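Local structure of extracellular solute-binding protein, family 5 (Chelativorans sp., 6WM6) at residues W241-L252 with N555-E563; I321-I331 with M519-I527. The protein binds EDTA and other aminopolycarboxylates in the periplasm, probably delivering them to an ABC transporter for uptake. All coordinates share one frame; numbering follows the deposited sequence.

Interaction 1 (W241-L252 with N555-E563); sequences WYGEKGPYLDKL and NTAEWGLAE. With EDO (1,2-ethanediol), chain G.
Leu252 and Trp559 form the close-packed end of this contact: CD1 of Leu252 meets the six-membered ring of Trp559 at its edge, 3.8 Å from CZ3. The other methyl of Leu252, CD2, turns to Thr556, whose CG2 also lies over one face of the Trp559 ring. Leu249 packs along the start of strand 560-561, its CD2 4.3 Å from Leu561 CG. Between the backbones sits water 1, which accepts from Tyr248 N (3.0 Å) and lies within bonding distance of the carbonyl oxygens of Thr556 and Trp559. The Tyr248 ring presents its edge to Ala557 O, with CD1 at 3.4 Å, and Gly246 CA sends a CH...O contact to the same oxygen. Toward solvent the fit slackens. The extended Lys245 chain crosses that of Glu558, yet NZ and OE2 remain 4.4 Å apart, too far for a salt bridge. An ethanediol, probably from the crystallisation liquor, takes Thr556 N and OG1 on one oxygen and Ala557 N on the other. Apolar packing, a CH...O contact and one water bridge between the backbones thus hold 555-563 against the sheet containing strand 251-256, with charge attraction probably a minor, solvent-screened addition.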
loop_
_atom_site.group_PDB
_atom_site.type_symbol
_atom_site.label_atom_id
_atom_site.label_comp_id
_atom_site.label_asym_id
_atom_site.label_seq_id
_atom_site.Cartn_x
_atom_site.Cartn_y
_atom_site.Cartn_z
ATOM N N TRP A 241 -10.366 -26.904 0.694
ATOM C CA TRP A 241 -10.678 -25.701 -0.057
ATOM C C TRP A 241 -12.023 -25.846 -0.765
ATOM O O TRP A 241 -12.297 -26.857 -1.418
ATOM C CB TRP A 241 -9.560 -25.429 -1.075
ATOM C CG TRP A 241 -9.825 -24.330 -2.071
ATOM C CD1 TRP A 241 -9.730 -24.445 -3.428
ATOM C CD2 TRP A 241 -10.193 -22.962 -1.809
ATOM N NE1 TRP A 241 -10.010 -23.250 -4.020
ATOM C CE2 TRP A 241 -10.287 -22.307 -3.060
ATOM C CE3 TRP A 241 -10.443 -22.211 -0.640
ATOM C CZ2 TRP A 241 -10.641 -20.963 -3.178
ATOM C CZ3 TRP A 241 -10.807 -20.881 -0.772
ATOM C CH2 TRP A 241 -10.890 -20.272 -2.030
ATOM N N TYR A 242 -12.831 -24.790 -0.681
ATOM C CA TYR A 242 -14.238 -24.797 -1.074
ATOM C C TYR A 242 -14.511 -23.892 -2.267
ATOM O O TYR A 242 -15.671 -23.720 -2.665
ATOM C CB TYR A 242 -15.104 -24.348 0.111
ATOM C CG TYR A 242 -14.568 -23.080 0.741
ATOM C CD1 TYR A 242 -14.931 -21.836 0.256
ATOM C CD2 TYR A 242 -13.633 -23.120 1.778
ATOM C CE1 TYR A 242 -14.417 -20.685 0.775
ATOM C CE2 TYR A 242 -13.098 -21.966 2.301
ATOM C CZ TYR A 242 -13.488 -20.731 1.790
ATOM O OH TYR A 242 -12.977 -19.564 2.275
ATOM N N GLY A 243 -13.470 -23.318 -2.848
ATOM C CA GLY A 243 -13.658 -22.383 -3.938
ATOM C C GLY A 243 -13.813 -23.048 -5.285
ATOM O O GLY A 243 -13.563 -24.243 -5.455
ATOM N N GLU A 244 -14.187 -22.215 -6.251
ATOM C CA GLU A 244 -14.511 -22.707 -7.595
ATOM C C GLU A 244 -13.278 -23.213 -8.331
ATOM O O GLU A 244 -13.361 -24.210 -9.060
ATOM C CB GLU A 244 -15.167 -21.565 -8.383
ATOM C CG GLU A 244 -15.513 -21.878 -9.836
ATOM C CD GLU A 244 -16.733 -22.771 -9.972
ATOM O OE1 GLU A 244 -17.271 -23.218 -8.936
ATOM O OE2 GLU A 244 -17.154 -23.023 -11.121
ATOM N N LYS A 245 -12.139 -22.548 -8.165
ATOM C CA LYS A 245 -10.942 -22.881 -8.922
ATOM C C LYS A 245 -9.820 -23.343 -8.007
ATOM O O LYS A 245 -9.660 -22.827 -6.892
ATOM C CB LYS A 245 -10.456 -21.662 -9.724
ATOM C CG LYS A 245 -11.464 -21.201 -10.788
ATOM C CD LYS A 245 -11.006 -19.937 -11.483
ATOM C CE LYS A 245 -11.950 -19.560 -12.620
ATOM N NZ LYS A 245 -11.444 -18.383 -13.373
ATOM N N GLY A 246 -9.030 -24.307 -8.493
ATOM C CA GLY A 246 -7.779 -24.654 -7.870
ATOM C C GLY A 246 -7.938 -25.397 -6.568
ATOM O O GLY A 246 -9.024 -25.870 -6.214
ATOM N N PRO A 247 -6.842 -25.539 -5.825
ATOM C CA PRO A 247 -5.492 -25.125 -6.228
ATOM C C PRO A 247 -4.908 -26.077 -7.272
ATOM O O PRO A 247 -5.337 -27.233 -7.380
ATOM C CB PRO A 247 -4.701 -25.253 -4.922
ATOM C CG PRO A 247 -5.364 -26.351 -4.198
ATOM C CD PRO A 247 -6.834 -26.214 -4.515
ATOM N N TYR A 248 -3.946 -25.604 -8.038
ATOM C CA TYR A 248 -3.322 -26.417 -9.080
ATOM C C TYR A 248 -1.943 -26.948 -8.734
ATOM O O TYR A 248 -1.492 -27.897 -9.388
ATOM C CB TYR A 248 -3.200 -25.605 -10.380
ATOM C CG TYR A 248 -4.520 -25.260 -11.007
ATOM C CD1 TYR A 248 -5.225 -24.126 -10.640
ATOM C CD2 TYR A 248 -5.072 -26.067 -11.990
ATOM C CE1 TYR A 248 -6.431 -23.811 -11.224
ATOM C CE2 TYR A 248 -6.285 -25.754 -12.580
ATOM C CZ TYR A 248 -6.951 -24.618 -12.189
ATOM O OH TYR A 248 -8.166 -24.283 -12.765
ATOM N N LEU A 249 -1.257 -26.388 -7.749
ATOM C CA LEU A 249 0.123 -26.765 -7.453
ATOM C C LEU A 249 0.193 -27.750 -6.297
ATOM O O LEU A 249 -0.621 -27.728 -5.372
ATOM C CB LEU A 249 0.945 -25.533 -7.082
ATOM C CG LEU A 249 1.050 -24.461 -8.167
ATOM C CD1 LEU A 249 1.549 -23.166 -7.569
ATOM C CD2 LEU A 249 1.958 -24.930 -9.283
ATOM N N ASP A 250 1.200 -28.617 -6.354
ATOM C CA ASP A 250 1.491 -29.484 -5.219
ATOM C C ASP A 250 2.141 -28.710 -4.085
ATOM O O ASP A 250 1.897 -29.016 -2.919
ATOM C CB ASP A 250 2.422 -30.620 -5.650
ATOM C CG ASP A 250 1.758 -31.585 -6.608
ATOM O OD1 ASP A 250 0.598 -31.957 -6.365
ATOM O OD2 ASP A 250 2.406 -31.952 -7.609
ATOM N N LYS A 251 2.972 -27.718 -4.403
ATOM C CA LYS A 251 3.547 -26.846 -3.399
ATOM C C LYS A 251 3.669 -25.437 -3.950
ATOM O O LYS A 251 3.985 -25.230 -5.130
ATOM C CB LYS A 251 4.928 -27.319 -2.912
ATOM C CG LYS A 251 4.912 -28.727 -2.342
ATOM C CD LYS A 251 6.075 -28.968 -1.392
ATOM C CE LYS A 251 6.088 -30.419 -0.921
ATOM N NZ LYS A 251 7.103 -30.656 0.145
ATOM N N LEU A 252 3.406 -24.464 -3.075
ATOM C CA LEU A 252 3.638 -23.045 -3.317
ATOM C C LEU A 252 4.602 -22.590 -2.231
ATOM O O LEU A 252 4.325 -22.773 -1.031
ATOM C CB LEU A 252 2.325 -22.271 -3.216
ATOM C CG LEU A 252 2.460 -20.751 -3.255
ATOM C CD1 LEU A 252 3.096 -20.285 -4.555
ATOM C CD2 LEU A 252 1.071 -20.125 -3.066
ATOM N N ASN A 555 -4.748 -14.026 -6.173
ATOM C CA ASN A 555 -5.495 -15.092 -6.863
ATOM C C ASN A 555 -4.708 -16.402 -6.939
ATOM O O ASN A 555 -4.745 -17.100 -7.957
ATOM C CB ASN A 555 -5.911 -14.661 -8.268
ATOM C CG ASN A 555 -4.746 -14.593 -9.204
ATOM O OD1 ASN A 555 -3.624 -14.313 -8.773
ATOM N ND2 ASN A 555 -4.983 -14.828 -10.488
ATOM N N THR A 556 -4.008 -16.787 -5.870
ATOM C CA THR A 556 -3.166 -17.977 -5.926
ATOM C C THR A 556 -3.947 -19.256 -6.207
ATOM O O THR A 556 -3.352 -20.217 -6.713
ATOM C CB THR A 556 -2.293 -18.199 -4.679
ATOM O OG1 THR A 556 -3.105 -18.493 -3.522
ATOM C CG2 THR A 556 -1.363 -17.018 -4.419
ATOM N N ALA A 557 -5.251 -19.304 -5.918
ATOM C CA ALA A 557 -6.022 -20.485 -6.293
ATOM C C ALA A 557 -5.920 -20.785 -7.777
ATOM O O ALA A 557 -6.125 -21.943 -8.178
ATOM C CB ALA A 557 -7.495 -20.313 -5.933
ATOM N N GLU A 558 -5.638 -19.773 -8.600
ATOM C CA GLU A 558 -5.626 -19.923 -10.041
ATOM C C GLU A 558 -4.238 -20.190 -10.608
ATOM O O GLU A 558 -4.133 -20.554 -11.781
ATOM C CB GLU A 558 -6.223 -18.681 -10.696
ATOM C CG GLU A 558 -7.702 -18.454 -10.318
ATOM C CD GLU A 558 -8.215 -17.031 -10.492
ATOM O OE1 GLU A 558 -7.574 -16.182 -11.159
ATOM O OE2 GLU A 558 -9.304 -16.736 -9.937
ATOM N N TRP A 559 -3.189 -20.015 -9.827
ATOM C CA TRP A 559 -1.830 -20.171 -10.333
ATOM C C TRP A 559 -1.545 -21.626 -10.671
ATOM O O TRP A 559 -1.896 -22.545 -9.925
ATOM C CB TRP A 559 -0.819 -19.761 -9.276
ATOM C CG TRP A 559 -0.744 -18.297 -8.932
ATOM C CD1 TRP A 559 -1.562 -17.293 -9.389
ATOM C CD2 TRP A 559 0.203 -17.687 -8.069
ATOM N NE1 TRP A 559 -1.173 -16.100 -8.843
ATOM C CE2 TRP A 559 -0.096 -16.310 -8.020
ATOM C CE3 TRP A 559 1.269 -18.170 -7.312
ATOM C CZ2 TRP A 559 0.638 -15.420 -7.253
ATOM C CZ3 TRP A 559 2.010 -17.291 -6.558
ATOM C CH2 TRP A 559 1.694 -15.916 -6.535
ATOM N N GLY A 560 -0.836 -21.844 -11.766
ATOM C CA GLY A 560 -0.412 -23.195 -12.110
ATOM C C GLY A 560 0.543 -23.161 -13.269
ATOM O O GLY A 560 0.711 -22.125 -13.917
ATOM N N LEU A 561 1.130 -24.322 -13.553
ATOM C CA LEU A 561 2.095 -24.447 -14.634
ATOM C C LEU A 561 1.415 -24.936 -15.905
ATOM O O LEU A 561 0.579 -25.840 -15.875
ATOM C CB LEU A 561 3.198 -25.439 -14.242
ATOM C CG LEU A 561 4.053 -24.937 -13.083
ATOM C CD1 LEU A 561 4.909 -26.078 -12.542
ATOM C CD2 LEU A 561 4.947 -23.804 -13.511
ATOM N N ALA A 562 1.787 -24.331 -17.026
ATOM C CA ALA A 562 1.269 -24.757 -18.322
ATOM C C ALA A 562 1.651 -26.199 -18.615
ATOM O O ALA A 562 2.739 -26.653 -18.264
ATOM C CB ALA A 562 1.842 -23.848 -19.416
ATOM N N GLU A 563 0.739 -26.910 -19.272
ATOM C CA GLU A 563 0.993 -28.304 -19.625
ATOM C C GLU A 563 1.989 -28.408 -20.776
ATOM O O GLU A 563 1.950 -27.624 -21.728
ATOM C CB GLU A 563 -0.312 -28.984 -20.039
ATOM C CG GLU A 563 -1.413 -28.932 -18.992
ATOM C CD GLU A 563 -2.153 -30.250 -18.854
ATOM O OE1 GLU A 563 -1.489 -31.308 -18.833
ATOM O OE2 GLU A 563 -3.400 -30.230 -18.765
HETATM C C1 EDO G . -5.800 -15.815 -2.666
HETATM O O1 EDO G . -4.421 -16.087 -2.909
HETATM C C2 EDO G . -6.659 -17.046 -2.972
HETATM O O2 EDO G . -6.747 -17.320 -4.401
HETATM O O HOH W 1 -3.062 -22.798 -7.588
#

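Interaction 2 (I321-I331 with M519-I527); sequences IALRKAVLTAI and MDYAALFPI
Arg324 lies over the Tyr521 ring with its guanidinium plane turned 47° from the ring plane, a cation-pi contact in which CZ is 4.5 Å from the ring centroid and NH2 is above the centre of the face. The bend at chi3 (-59°) swings the group back over its own helix, where Ile321 CA covers one face, and brings NE and NH2 side-on to the carbonyl of Tyr521. Both bonds to that oxygen, 3.1 Å from NE and 2.8 Å from NH2, run in the guanidinium and carbonyl planes, fixing the rotation of the group; NE adds a weak bond to Ala522 O. Outside the pair, NH1 bonds Met318 O, and Tyr521 OH bonds Ser313. Further along the helix, Leu328 divides its methyls: CD1 rests on Ala522 CB (3.9 Å), CD2 on Phe525 CB (3.6 Å). Phe525 runs past Leu328 and Ile331 in the opposite direction, its CZ reaching Ile331 CG2 at 3.8 Å. Ala522, with positive phi, leads from helix 504-521 into strand 524-537. The arginine thus holds the backbone at this junction, while the leucine and phenylalanine pack helix against sheet, as in the alpha/beta lobes of periplasmic binding proteins.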
loop_
_atom_site.group_PDB
_atom_site.type_symbol
_atom_site.label_atom_id
_atom_site.label_comp_id
_atom_site.label_asym_id
_atom_site.label_seq_id
_atom_site.Cartn_x
_atom_site.Cartn_y
_atom_site.Cartn_z
ATOM N N ILE A 321 6.042 28.774 5.855
ATOM C CA ILE A 321 5.364 28.384 4.620
ATOM C C ILE A 321 5.980 29.044 3.395
ATOM O O ILE A 321 5.928 28.483 2.294
ATOM C CB ILE A 321 3.847 28.661 4.762
ATOM C CG1 ILE A 321 3.064 27.992 3.634
ATOM C CG2 ILE A 321 3.563 30.171 4.837
ATOM C CD1 ILE A 321 1.570 27.984 3.883
ATOM N N ALA A 322 6.548 30.244 3.533
ATOM C CA ALA A 322 7.162 30.881 2.371
ATOM C C ALA A 322 8.360 30.085 1.869
ATOM O O ALA A 322 8.576 29.974 0.656
ATOM C CB ALA A 322 7.568 32.316 2.714
ATOM N N LEU A 323 9.168 29.550 2.780
ATOM C CA LEU A 323 10.308 28.742 2.357
ATOM C C LEU A 323 9.824 27.450 1.709
ATOM O O LEU A 323 10.378 27.014 0.690
ATOM C CB LEU A 323 11.262 28.474 3.527
ATOM C CG LEU A 323 12.515 27.689 3.169
ATOM C CD1 LEU A 323 13.347 28.422 2.126
ATOM C CD2 LEU A 323 13.370 27.415 4.417
ATOM N N ARG A 324 8.767 26.844 2.267
ATOM C CA ARG A 324 8.194 25.642 1.656
ATOM C C ARG A 324 7.751 25.925 0.234
ATOM O O ARG A 324 8.108 25.186 -0.707
ATOM C CB ARG A 324 7.012 25.122 2.470
ATOM C CG ARG A 324 7.405 24.693 3.872
ATOM C CD ARG A 324 6.362 23.784 4.527
ATOM N NE ARG A 324 4.998 24.298 4.685
ATOM C CZ ARG A 324 4.578 25.012 5.729
ATOM N NH1 ARG A 324 5.426 25.367 6.683
ATOM N NH2 ARG A 324 3.305 25.356 5.808
ATOM N N LYS A 325 6.972 26.994 0.043
ATOM C CA LYS A 325 6.462 27.291 -1.288
ATOM C C LYS A 325 7.580 27.640 -2.255
ATOM O O LYS A 325 7.528 27.259 -3.433
ATOM C CB LYS A 325 5.409 28.394 -1.225
ATOM C CG LYS A 325 4.150 27.929 -0.523
ATOM C CD LYS A 325 3.039 28.955 -0.495
ATOM C CE LYS A 325 1.816 28.309 0.133
ATOM N NZ LYS A 325 0.614 29.178 0.163
ATOM N N ALA A 326 8.611 28.339 -1.786
ATOM C CA ALA A 326 9.716 28.675 -2.670
ATOM C C ALA A 326 10.458 27.427 -3.116
ATOM O O ALA A 326 10.760 27.261 -4.309
ATOM C CB ALA A 326 10.676 29.639 -1.970
ATOM N N VAL A 327 10.736 26.519 -2.184
ATOM C CA VAL A 327 11.400 25.262 -2.540
ATOM C C VAL A 327 10.573 24.486 -3.550
ATOM O O VAL A 327 11.099 23.996 -4.566
ATOM C CB VAL A 327 11.707 24.446 -1.270
ATOM C CG1 VAL A 327 11.992 22.973 -1.596
ATOM C CG2 VAL A 327 12.863 25.097 -0.513
ATOM N N LEU A 328 9.273 24.359 -3.296
ATOM C CA LEU A 328 8.445 23.563 -4.204
ATOM C C LEU A 328 8.342 24.205 -5.581
ATOM O O LEU A 328 8.281 23.494 -6.591
ATOM C CB LEU A 328 7.058 23.334 -3.623
ATOM C CG LEU A 328 6.994 22.546 -2.307
ATOM C CD1 LEU A 328 5.554 22.208 -1.985
ATOM C CD2 LEU A 328 7.875 21.330 -2.378
ATOM N N THR A 329 8.361 25.536 -5.649
ATOM C CA THR A 329 8.287 26.231 -6.930
ATOM C C THR A 329 9.576 26.063 -7.726
ATOM O O THR A 329 9.536 25.925 -8.958
ATOM C CB THR A 329 7.980 27.699 -6.659
ATOM O OG1 THR A 329 6.708 27.812 -6.016
ATOM C CG2 THR A 329 7.937 28.532 -7.950
ATOM N N ALA A 330 10.722 26.052 -7.050
ATOM C CA ALA A 330 12.003 25.881 -7.715
ATOM C C ALA A 330 12.221 24.462 -8.222
ATOM O O ALA A 330 12.949 24.252 -9.206
ATOM C CB ALA A 330 13.123 26.252 -6.745
ATOM N N ILE A 331 11.631 23.460 -7.570
ATOM C CA ILE A 331 11.787 22.087 -8.044
ATOM C C ILE A 331 11.211 21.975 -9.445
ATOM O O ILE A 331 10.104 22.448 -9.729
ATOM C CB ILE A 331 11.130 21.116 -7.049
ATOM C CG1 ILE A 331 11.958 21.056 -5.784
ATOM C CG2 ILE A 331 10.948 19.743 -7.670
ATOM C CD1 ILE A 331 11.302 20.290 -4.643
ATOM N N MET A 519 -2.647 21.182 -0.464
ATOM C CA MET A 519 -1.634 21.724 -1.347
ATOM C C MET A 519 -1.331 23.183 -1.042
ATOM O O MET A 519 -0.169 23.592 -1.170
ATOM C CB MET A 519 -2.060 21.519 -2.788
ATOM C CG MET A 519 -2.110 20.040 -3.169
ATOM S SD MET A 519 -0.607 19.097 -2.748
ATOM C CE MET A 519 0.462 20.030 -3.771
ATOM N N ASP A 520 -2.320 23.962 -0.604
ATOM C CA ASP A 520 -2.054 25.325 -0.178
ATOM C C ASP A 520 -1.000 25.360 0.928
ATOM O O ASP A 520 -0.190 26.295 1.008
ATOM C CB ASP A 520 -3.337 25.985 0.361
ATOM C CG ASP A 520 -4.352 26.318 -0.710
ATOM O OD1 ASP A 520 -4.021 26.358 -1.914
ATOM O OD2 ASP A 520 -5.520 26.558 -0.303
ATOM N N TYR A 521 -1.007 24.356 1.828
ATOM C CA TYR A 521 -0.132 24.360 2.998
ATOM C C TYR A 521 1.303 23.978 2.646
ATOM O O TYR A 521 2.219 24.289 3.412
ATOM C CB TYR A 521 -0.717 23.390 4.035
ATOM C CG TYR A 521 -0.087 23.413 5.394
ATOM C CD1 TYR A 521 -0.211 24.528 6.218
ATOM C CD2 TYR A 521 0.623 22.320 5.873
ATOM C CE1 TYR A 521 0.383 24.551 7.495
ATOM C CE2 TYR A 521 1.198 22.333 7.127
ATOM C CZ TYR A 521 1.075 23.430 7.923
ATOM O OH TYR A 521 1.672 23.434 9.179
ATOM N N ALA A 522 1.510 23.289 1.521
ATOM C CA ALA A 522 2.837 23.041 0.966
ATOM C C ALA A 522 3.749 22.254 1.903
ATOM O O ALA A 522 4.956 22.496 1.965
ATOM C CB ALA A 522 3.504 24.346 0.518
ATOM N N ALA A 523 3.190 21.288 2.631
ATOM C CA ALA A 523 3.971 20.377 3.457
ATOM C C ALA A 523 4.167 19.002 2.823
ATOM O O ALA A 523 4.903 18.166 3.377
ATOM C CB ALA A 523 3.346 20.229 4.855
ATOM N N LEU A 524 3.552 18.750 1.680
ATOM C CA LEU A 524 3.648 17.438 1.024
ATOM C C LEU A 524 3.598 17.653 -0.485
ATOM O O LEU A 524 2.610 18.180 -1.023
ATOM C CB LEU A 524 2.536 16.508 1.505
ATOM C CG LEU A 524 2.603 15.068 1.016
ATOM C CD1 LEU A 524 3.859 14.393 1.489
ATOM C CD2 LEU A 524 1.366 14.317 1.531
ATOM N N PHE A 525 4.679 17.270 -1.157
ATOM C CA PHE A 525 4.849 17.459 -2.602
ATOM C C PHE A 525 4.804 16.111 -3.297
ATOM O O PHE A 525 5.727 15.309 -3.127
ATOM C CB PHE A 525 6.208 18.132 -2.825
ATOM C CG PHE A 525 6.579 18.373 -4.272
ATOM C CD1 PHE A 525 6.054 19.439 -4.985
ATOM C CD2 PHE A 525 7.523 17.577 -4.897
ATOM C CE1 PHE A 525 6.443 19.690 -6.285
ATOM C CE2 PHE A 525 7.885 17.806 -6.218
ATOM C CZ PHE A 525 7.353 18.872 -6.911
ATOM N N PRO A 526 3.741 15.819 -4.033
ATOM C CA PRO A 526 3.667 14.539 -4.747
ATOM C C PRO A 526 4.546 14.573 -5.979
ATOM O O PRO A 526 4.704 15.620 -6.617
ATOM C CB PRO A 526 2.181 14.443 -5.131
ATOM C CG PRO A 526 1.757 15.905 -5.348
ATOM C CD PRO A 526 2.611 16.717 -4.370
ATOM N N ILE A 527 5.099 13.409 -6.329
ATOM C CA ILE A 527 6.055 13.290 -7.437
ATOM C C ILE A 527 5.458 12.402 -8.535
ATOM O O ILE A 527 4.909 12.902 -9.517
ATOM C CB ILE A 527 7.432 12.857 -6.917
ATOM C CG1 ILE A 527 7.967 13.888 -5.902
ATOM C CG2 ILE A 527 8.416 12.710 -8.066
ATOM C CD1 ILE A 527 9.203 13.451 -5.128
#

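Interactions 1 and 2 lie on opposite sides of the chain's centre, their own centres 49 Å apart and their nearest atoms about 28 Å apart, so neither touches the other. Along the chain they are nested: 321-331 and 519-527 both fall between 241-252 and 555-563. They share no sheet. Interaction 1 belongs to the four-strand mixed sheet that includes 49-54 and 251-256, with the short 540-541/560-561 pair beside it; interaction 2 packs a helix against strand 524-537 of the seven-strand sheet. The chain thus leaves the region of interaction 1, builds that of interaction 2 and returns, consistent with a solute-binding protein whose lobes are not each built from one continuous run of chain.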